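Local coordinates for YesW protein (Bacillus subtilis, PDB 2ZUX) that cleaves the rhamnogalacturonan of plant cell-wall pectin by endo-type elimination, as a secreted calcium- or manganese-dependent family 11 polysaccharide lyase, at residues A[109-113]-A[149-153]; A[364-370]-A[558-564]; A[380-384]-A[429-433]. All blocks are in the same frame, centred on the assembly; numbering follows the deposited sequence.

Contact 1 (A[109-113]-A[149-153]); sequences SYTYS and GDVLI. With RAM (alpha-L-rhamnopyranose), chain O.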
# COMPACT_ATOMS: atom_id res chain seq x y z
N SER A 109 19.01 12.31 -22.18
CA SER A 109 19.46 11.18 -21.38
C SER A 109 18.62 11.04 -20.12
O SER A 109 18.12 12.02 -19.57
CB SER A 109 20.94 11.33 -21.02
OG SER A 109 21.13 12.43 -20.15
N TYR A 110 18.48 9.80 -19.65
CA TYR A 110 17.82 9.53 -18.38
C TYR A 110 18.44 8.32 -17.72
O TYR A 110 19.00 7.44 -18.39
CB TYR A 110 16.31 9.32 -18.55
CG TYR A 110 15.97 8.22 -19.52
CD1 TYR A 110 15.83 6.90 -19.09
CD2 TYR A 110 15.79 8.50 -20.87
CE1 TYR A 110 15.53 5.89 -20.00
CE2 TYR A 110 15.49 7.51 -21.77
CZ TYR A 110 15.37 6.21 -21.34
OH TYR A 110 15.07 5.25 -22.28
N THR A 111 18.29 8.26 -16.40
CA THR A 111 18.76 7.12 -15.62
C THR A 111 17.60 6.62 -14.77
O THR A 111 16.53 7.26 -14.72
CB THR A 111 19.93 7.51 -14.69
OG1 THR A 111 19.54 8.62 -13.88
CG2 THR A 111 21.17 7.88 -15.51
N TYR A 112 17.80 5.49 -14.11
CA TYR A 112 16.73 4.87 -13.31
C TYR A 112 16.99 4.93 -11.82
O TYR A 112 18.13 4.82 -11.37
CB TYR A 112 16.55 3.43 -13.74
CG TYR A 112 15.80 3.31 -15.03
CD1 TYR A 112 16.47 3.12 -16.24
CD2 TYR A 112 14.41 3.41 -15.06
CE1 TYR A 112 15.77 3.02 -17.44
CE2 TYR A 112 13.70 3.32 -16.24
CZ TYR A 112 14.38 3.13 -17.44
OH TYR A 112 13.70 3.03 -18.62
N SER A 113 15.90 5.07 -11.06
CA SER A 113 15.95 4.91 -9.62
C SER A 113 14.83 3.99 -9.18
O SER A 113 13.75 3.93 -9.82
CB SER A 113 15.86 6.26 -8.91
OG SER A 113 14.64 6.92 -9.21
N GLY A 149 11.38 7.84 -20.38
CA GLY A 149 11.95 6.51 -20.52
C GLY A 149 10.95 5.42 -20.18
O GLY A 149 9.91 5.68 -19.56
N ASP A 150 11.28 4.19 -20.57
CA ASP A 150 10.44 3.02 -20.28
C ASP A 150 10.24 2.83 -18.78
O ASP A 150 11.15 3.06 -17.99
CB ASP A 150 11.10 1.74 -20.82
CG ASP A 150 11.05 1.63 -22.34
OD1 ASP A 150 10.21 2.29 -22.99
OD2 ASP A 150 11.86 0.83 -22.86
N VAL A 151 9.04 2.38 -18.42
CA VAL A 151 8.75 1.95 -17.06
C VAL A 151 9.06 0.46 -16.96
O VAL A 151 8.62 -0.33 -17.80
CB VAL A 151 7.28 2.21 -16.71
CG1 VAL A 151 6.96 1.77 -15.26
CG2 VAL A 151 6.94 3.67 -16.91
N LEU A 152 9.86 0.09 -15.97
CA LEU A 152 10.25 -1.30 -15.76
C LEU A 152 9.71 -1.77 -14.43
O LEU A 152 9.73 -1.01 -13.45
CB LEU A 152 11.78 -1.43 -15.78
CG LEU A 152 12.47 -0.73 -16.96
CD1 LEU A 152 13.95 -0.66 -16.76
CD2 LEU A 152 12.15 -1.43 -18.26
N ILE A 153 9.23 -3.01 -14.40
CA ILE A 153 8.71 -3.63 -13.18
C ILE A 153 9.48 -4.93 -12.98
O ILE A 153 9.51 -5.77 -13.89
CB ILE A 153 7.20 -4.00 -13.30
CG1 ILE A 153 6.34 -2.83 -13.81
CG2 ILE A 153 6.70 -4.61 -11.98
CD1 ILE A 153 6.26 -1.66 -12.88
C1 RAM O . 12.18 2.38 -25.63
C2 RAM O . 12.65 2.26 -27.08
C3 RAM O . 12.32 3.54 -27.85
C4 RAM O . 12.81 4.78 -27.10
C5 RAM O . 12.27 4.79 -25.67
C6 RAM O . 12.80 5.97 -24.86
O1 RAM O . 10.77 2.34 -25.58
O2 RAM O . 14.05 2.04 -27.08
O3 RAM O . 12.91 3.49 -29.13
O4 RAM O . 12.41 5.94 -27.81
O5 RAM O . 12.65 3.58 -25.03
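This contact contributes Tyr110 and Asp150 to a rhamnose-binding pocket on the beta-propeller, in the five-stranded antiparallel blade holding strands 109-120 and 152-156. Strand 129-136 lies between these two strands, so Tyr110 and Tyr112 reach past it to the backbone of Gly149 and Asp150 and to the Leu152 side chain. Tyr110 lays its ring on Gly149: the CA atom of Gly149 sits 3.8 Å from the ring centroid, 22° off the normal, a CH-pi contact. An ideal CB built on Gly149 would come within 2.4 Å of Tyr110 CE1, a clash, so the ring can lie this close only because no side chain is present. Tyr112 OH donates a 2.6 Å hydrogen bond to Asp150 O, while Leu152 CD1 covers one face of the Tyr112 ring at 4.1 Å from its centroid. The sugar lies beyond: rhamnose O1 donates to Asp150 OD1 at 2.7 Å, and its C6 comes to 3.5 Å from Tyr110 OH. Arg218 also hydrogen-bonds the ligand. With its backbone carbonyl held by Tyr112 and its OD2 by Asn167, Asp150 presents OD1 as an acceptor for a sugar hydroxyl, with the Tyr110 hydroxyl close to the sugar methyl C6.

Contact 2 (A[364-370]-A[558-564]); sequences DALHTGD and YNQPPHT. With CA (calcium ion), chain C; CA (calcium ion), chain J; CA (calcium ion), chain D; RAM (alpha-L-rhamnopyranose), chain M.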
# COMPACT_ATOMS: atom_id res chain seq x y z
N ASP A 364 -5.67 15.37 -1.97
CA ASP A 364 -4.37 14.72 -2.15
C ASP A 364 -4.02 13.67 -1.11
O ASP A 364 -3.05 12.94 -1.29
CB ASP A 364 -3.24 15.76 -2.18
CG ASP A 364 -3.07 16.40 -3.53
OD1 ASP A 364 -4.08 16.57 -4.24
OD2 ASP A 364 -1.91 16.75 -3.88
N ALA A 365 -4.79 13.60 -0.03
CA ALA A 365 -4.55 12.60 1.01
C ALA A 365 -5.88 12.10 1.54
O ALA A 365 -6.89 12.82 1.49
CB ALA A 365 -3.70 13.20 2.14
N LEU A 366 -5.87 10.87 2.08
CA LEU A 366 -7.09 10.15 2.40
C LEU A 366 -6.78 9.06 3.40
O LEU A 366 -5.79 8.34 3.24
CB LEU A 366 -7.61 9.49 1.12
CG LEU A 366 -8.97 8.79 1.13
CD1 LEU A 366 -10.09 9.79 1.38
CD2 LEU A 366 -9.17 8.10 -0.19
N HIS A 367 -7.62 8.95 4.43
CA HIS A 367 -7.45 7.95 5.49
C HIS A 367 -8.78 7.31 5.84
O HIS A 367 -9.69 8.00 6.30
CB HIS A 367 -6.84 8.61 6.71
CG HIS A 367 -5.45 9.08 6.46
ND1 HIS A 367 -5.13 10.33 5.99
CD2 HIS A 367 -4.29 8.39 6.53
CE1 HIS A 367 -3.82 10.40 5.80
NE2 HIS A 367 -3.29 9.23 6.12
N THR A 368 -8.89 6.00 5.60
CA THR A 368 -10.10 5.24 5.91
C THR A 368 -9.75 4.16 6.93
O THR A 368 -8.94 3.28 6.64
CB THR A 368 -10.67 4.58 4.65
OG1 THR A 368 -10.99 5.58 3.68
CG2 THR A 368 -11.93 3.79 4.98
N GLY A 369 -10.36 4.24 8.10
CA GLY A 369 -10.11 3.25 9.15
C GLY A 369 -11.08 3.46 10.28
O GLY A 369 -12.07 4.18 10.13
N ASP A 370 -10.82 2.82 11.41
CA ASP A 370 -11.64 3.10 12.58
C ASP A 370 -10.96 4.23 13.33
O ASP A 370 -10.10 4.00 14.18
CB ASP A 370 -11.86 1.88 13.48
CG ASP A 370 -12.97 2.13 14.47
OD1 ASP A 370 -13.55 3.23 14.43
OD2 ASP A 370 -13.27 1.22 15.27
N TYR A 558 -0.42 9.08 -5.55
CA TYR A 558 0.24 9.62 -4.36
C TYR A 558 0.07 8.70 -3.16
O TYR A 558 -0.92 8.76 -2.43
CB TYR A 558 -0.22 11.04 -4.06
CG TYR A 558 0.17 12.07 -5.12
CD1 TYR A 558 1.16 11.81 -6.07
CD2 TYR A 558 -0.46 13.32 -5.16
CE1 TYR A 558 1.51 12.77 -7.03
CE2 TYR A 558 -0.11 14.27 -6.12
CZ TYR A 558 0.86 13.97 -7.05
OH TYR A 558 1.23 14.88 -8.02
N ASN A 559 1.08 7.85 -2.98
CA ASN A 559 1.09 6.77 -1.99
C ASN A 559 0.58 7.26 -0.64
O ASN A 559 1.07 8.27 -0.13
CB ASN A 559 2.52 6.27 -1.73
CG ASN A 559 3.29 5.89 -2.99
OD1 ASN A 559 3.10 6.45 -4.07
ND2 ASN A 559 4.24 4.98 -2.82
N GLN A 560 -0.38 6.52 -0.07
CA GLN A 560 -0.92 6.80 1.26
C GLN A 560 -0.60 5.63 2.19
O GLN A 560 -0.46 4.50 1.73
CB GLN A 560 -2.43 6.98 1.20
CG GLN A 560 -2.86 8.18 0.37
CD GLN A 560 -2.38 9.49 0.93
OE1 GLN A 560 -2.76 9.88 2.04
NE2 GLN A 560 -1.53 10.18 0.18
N PRO A 561 -0.49 5.92 3.51
CA PRO A 561 -0.19 4.86 4.47
C PRO A 561 -1.37 3.92 4.70
O PRO A 561 -2.53 4.31 4.49
CB PRO A 561 0.12 5.65 5.75
CG PRO A 561 -0.69 6.91 5.63
CD PRO A 561 -0.63 7.24 4.16
N PRO A 562 -1.09 2.69 5.14
CA PRO A 562 -2.15 1.72 5.36
C PRO A 562 -2.81 1.86 6.73
O PRO A 562 -2.22 2.40 7.67
CB PRO A 562 -1.42 0.38 5.25
CG PRO A 562 -0.03 0.69 5.77
CD PRO A 562 0.26 2.12 5.37
N HIS A 563 -4.04 1.36 6.82
CA HIS A 563 -4.83 1.36 8.04
C HIS A 563 -5.42 -0.02 8.31
O HIS A 563 -5.59 -0.81 7.39
CB HIS A 563 -5.95 2.39 7.93
CG HIS A 563 -5.48 3.79 8.15
ND1 HIS A 563 -5.18 4.65 7.12
CD2 HIS A 563 -5.21 4.45 9.29
CE1 HIS A 563 -4.76 5.80 7.63
NE2 HIS A 563 -4.77 5.70 8.95
N THR A 564 -5.73 -0.28 9.57
CA THR A 564 -6.40 -1.53 9.95
C THR A 564 -7.93 -1.35 9.94
O THR A 564 -8.45 -0.23 10.05
CB THR A 564 -5.92 -2.00 11.33
OG1 THR A 564 -5.98 -0.91 12.25
CG2 THR A 564 -4.49 -2.50 11.26
CA CA C . -4.22 17.19 -6.28
CA CA J . -15.72 4.14 14.29
CA CA D . 3.00 6.17 -6.46
C1 RAM M . 5.60 13.43 -8.16
C2 RAM M . 4.89 14.42 -7.24
C3 RAM M . 5.89 15.13 -6.32
C4 RAM M . 7.03 15.76 -7.12
C5 RAM M . 7.67 14.71 -8.03
C6 RAM M . 8.71 15.35 -8.93
O1 RAM M . 6.03 12.31 -7.43
O2 RAM M . 4.21 15.35 -8.05
O3 RAM M . 5.24 16.13 -5.54
O4 RAM M . 7.98 16.34 -6.24
O5 RAM M . 6.69 14.05 -8.83
O HOH W 1 -2.24 17.94 -6.15
O HOH W 2 -4.61 5.93 3.72
O HOH W 3 -8.10 1.83 11.75
O HOH W 4 -15.89 2.07 15.56
O HOH W 5 -4.25 18.11 -8.25
O HOH W 6 4.34 7.88 -7.23
O HOH W 7 2.48 5.74 -8.74
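From Asp364 to Asp370 the chain, which includes the outermost strand 366-369 of a beta-propeller blade, runs almost exactly alongside Tyr558 to Thr564, the end-to-end directions differing by 1°. Asp364 binds a calcium ion through OD1 at 2.1 Å, with His326, His362 and Glu385 completing the protein ligands; Asp364 OD2 lies 3.8 Å from CE2, at the ring edge, of Tyr558, a substrate-binding residue of a rhamnose pocket. Ala365 CB touches Gln560 OE1 at 3.5 Å, and Leu366 N donates to that same OE1 at 3.3 Å and 159°. A water lies 2.7 Å from both Leu366 O and Pro561 O. The His367 and His563 rings form a rim-to-rim pair, centroids 5.1 Å apart. Thr368 O then approaches His563 CB at 3.4 Å. Finally, Asp370 N donates to a water that donates to Thr564 O, while Asp370 OD1 ligates a second calcium at 2.4 Å. Because Gln560 NE2 is held by Tyr558 O at 3.0 Å, OE1 is oriented as an acceptor: one direct bond and water, rather than continuous sheet pairing, join the loop to the edge strand.

Contact 3 (A[380-384]-A[429-433]); sequences VFQVH and EVWAN. With CA (calcium ion), chain I.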
# COMPACT_ATOMS: atom_id res chain seq x y z
N VAL A 380 -13.73 8.38 7.49
CA VAL A 380 -12.80 8.82 6.45
C VAL A 380 -12.36 10.24 6.74
O VAL A 380 -13.20 11.14 6.87
CB VAL A 380 -13.43 8.77 5.04
CG1 VAL A 380 -12.43 9.26 3.99
CG2 VAL A 380 -13.91 7.37 4.70
N PHE A 381 -11.05 10.43 6.88
CA PHE A 381 -10.48 11.76 6.98
C PHE A 381 -9.83 12.10 5.66
O PHE A 381 -9.07 11.30 5.11
CB PHE A 381 -9.44 11.82 8.11
CG PHE A 381 -8.80 13.18 8.24
CD1 PHE A 381 -9.56 14.29 8.61
CD2 PHE A 381 -7.44 13.35 8.03
CE1 PHE A 381 -8.98 15.55 8.72
CE2 PHE A 381 -6.85 14.61 8.15
CZ PHE A 381 -7.63 15.71 8.50
N GLN A 382 -10.14 13.29 5.15
CA GLN A 382 -9.73 13.69 3.82
C GLN A 382 -9.40 15.16 3.81
O GLN A 382 -9.99 15.93 4.57
CB GLN A 382 -10.87 13.44 2.83
CG GLN A 382 -10.52 13.63 1.37
CD GLN A 382 -11.73 13.50 0.45
OE1 GLN A 382 -12.84 13.25 0.91
NE2 GLN A 382 -11.51 13.68 -0.85
N VAL A 383 -8.45 15.54 2.97
CA VAL A 383 -8.15 16.94 2.71
C VAL A 383 -8.55 17.30 1.28
O VAL A 383 -8.75 16.41 0.43
CB VAL A 383 -6.67 17.31 3.01
CG1 VAL A 383 -6.39 17.13 4.50
CG2 VAL A 383 -5.72 16.48 2.14
N HIS A 384 -8.67 18.60 1.03
CA HIS A 384 -9.29 19.09 -0.20
C HIS A 384 -8.47 20.20 -0.83
O HIS A 384 -7.89 21.04 -0.13
CB HIS A 384 -10.72 19.54 0.11
CG HIS A 384 -11.58 18.41 0.56
ND1 HIS A 384 -11.90 18.17 1.89
CD2 HIS A 384 -12.12 17.39 -0.14
CE1 HIS A 384 -12.62 17.06 1.97
NE2 HIS A 384 -12.78 16.58 0.75
N GLU A 429 -6.10 10.66 16.28
CA GLU A 429 -6.02 12.08 15.99
C GLU A 429 -5.87 12.28 14.49
O GLU A 429 -5.48 11.36 13.75
CB GLU A 429 -4.82 12.70 16.72
CG GLU A 429 -5.02 12.86 18.23
CD GLU A 429 -5.19 11.54 18.98
OE1 GLU A 429 -4.29 10.66 18.90
OE2 GLU A 429 -6.23 11.37 19.67
N VAL A 430 -6.19 13.48 14.02
CA VAL A 430 -5.99 13.83 12.62
C VAL A 430 -5.35 15.20 12.57
O VAL A 430 -5.55 16.03 13.47
CB VAL A 430 -7.31 13.79 11.80
CG1 VAL A 430 -7.94 12.40 11.83
CG2 VAL A 430 -8.29 14.84 12.29
N TRP A 431 -4.56 15.44 11.54
CA TRP A 431 -3.96 16.76 11.37
C TRP A 431 -3.82 17.17 9.93
O TRP A 431 -3.61 16.34 9.05
CB TRP A 431 -2.63 16.92 12.12
CG TRP A 431 -1.43 16.07 11.71
CD1 TRP A 431 -0.38 16.46 10.93
CD2 TRP A 431 -1.13 14.74 12.16
NE1 TRP A 431 0.55 15.45 10.84
CE2 TRP A 431 0.12 14.39 11.59
CE3 TRP A 431 -1.79 13.82 12.98
CZ2 TRP A 431 0.71 13.14 11.80
CZ3 TRP A 431 -1.20 12.58 13.19
CH2 TRP A 431 0.05 12.25 12.61
N ALA A 432 -3.95 18.48 9.71
CA ALA A 432 -3.85 19.08 8.39
C ALA A 432 -3.88 20.58 8.55
O ALA A 432 -4.45 21.11 9.51
CB ALA A 432 -5.01 18.64 7.52
N ASN A 433 -3.27 21.28 7.59
CA ASN A 433 -3.28 22.75 7.54
C ASN A 433 -2.79 23.37 8.86
O ASN A 433 -3.29 24.42 9.26
CB ASN A 433 -4.67 23.28 7.14
CG ASN A 433 -4.63 24.71 6.60
OD1 ASN A 433 -3.68 25.10 5.93
ND2 ASN A 433 -5.66 25.48 6.91
CA CA I . -5.73 9.21 20.64
O HOH W 8 -6.03 7.21 21.89
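Strands 380-383 and 429-432 run in nearly the same direction, at 9°, with their axes 8.7 Å apart at closest approach. The nearest CA pairs, Phe381 with Val430 at 7.5 Å and Val383 with Ala432 at 7.4 Å, are too widely spaced for neighbours in one sheet. The strands instead belong to successive blades of the beta-propeller, one in the sheet of 366-369, 379-383, 393-397 and 403-407, the other in that of 416-419, 429-432 and 435-437. In each, the strand is second in order, and the blades meet face to face through side chains.

Phe381 is the residue most covered by the other segment. Its CA-to-CB bond points toward the other strand, and Val430 sits squarely over one ring face: Val430 CB lies 3.6 Å from the Phe381 centroid and only 4° off the normal, a well-aligned CH-pi contact, and Val430 CG2 reaches Phe381 CE1 at 3.7 Å. The ring edge faces Trp431 O, 3.8 Å from Phe381 CE2, and Ala432 CB, 4.1 Å from Phe381 CZ. The CA-to-CB bond of Trp431 points away, and its NE1 hydrogen-bonds Ser451 O. One residue pair further along, the small methyl of Ala432 receives Val383.

At the start of strand 429-432, Glu429 leaves this apolar interface for a calcium site shared with Asp420, Asp422, Tyr425 and Gly427; its carboxylate is bidentate, with OE2 at 2.4 Å and OE1 at 2.7 Å from the ion. The apolar packing ends with Val383 CG1, 3.6 Å from Ala432 CB.

Overall arrangement
All three contacts lie in the beta-propeller. Contact 1 closes first along the chain, in another blade; contact 3 is nested within the loop closed by contact 2. Contacts 2 and 3 share a blade: strands 366-369 and 379-383 are antiparallel neighbours, the two contact centres are 10 Å apart, and His367 N lies 2.8 Å from Phe381 O, a probable hydrogen bond. This blade is held on one side by the 558-564 loop and on a sheet face by the next blade. The centre of contact 1 is 28 Å from contact 2 and 34 Å from contact 3; its rhamnose pocket is distinct from that at Tyr558, and rhamnose sites far from the active site possibly form a carbohydrate-binding region.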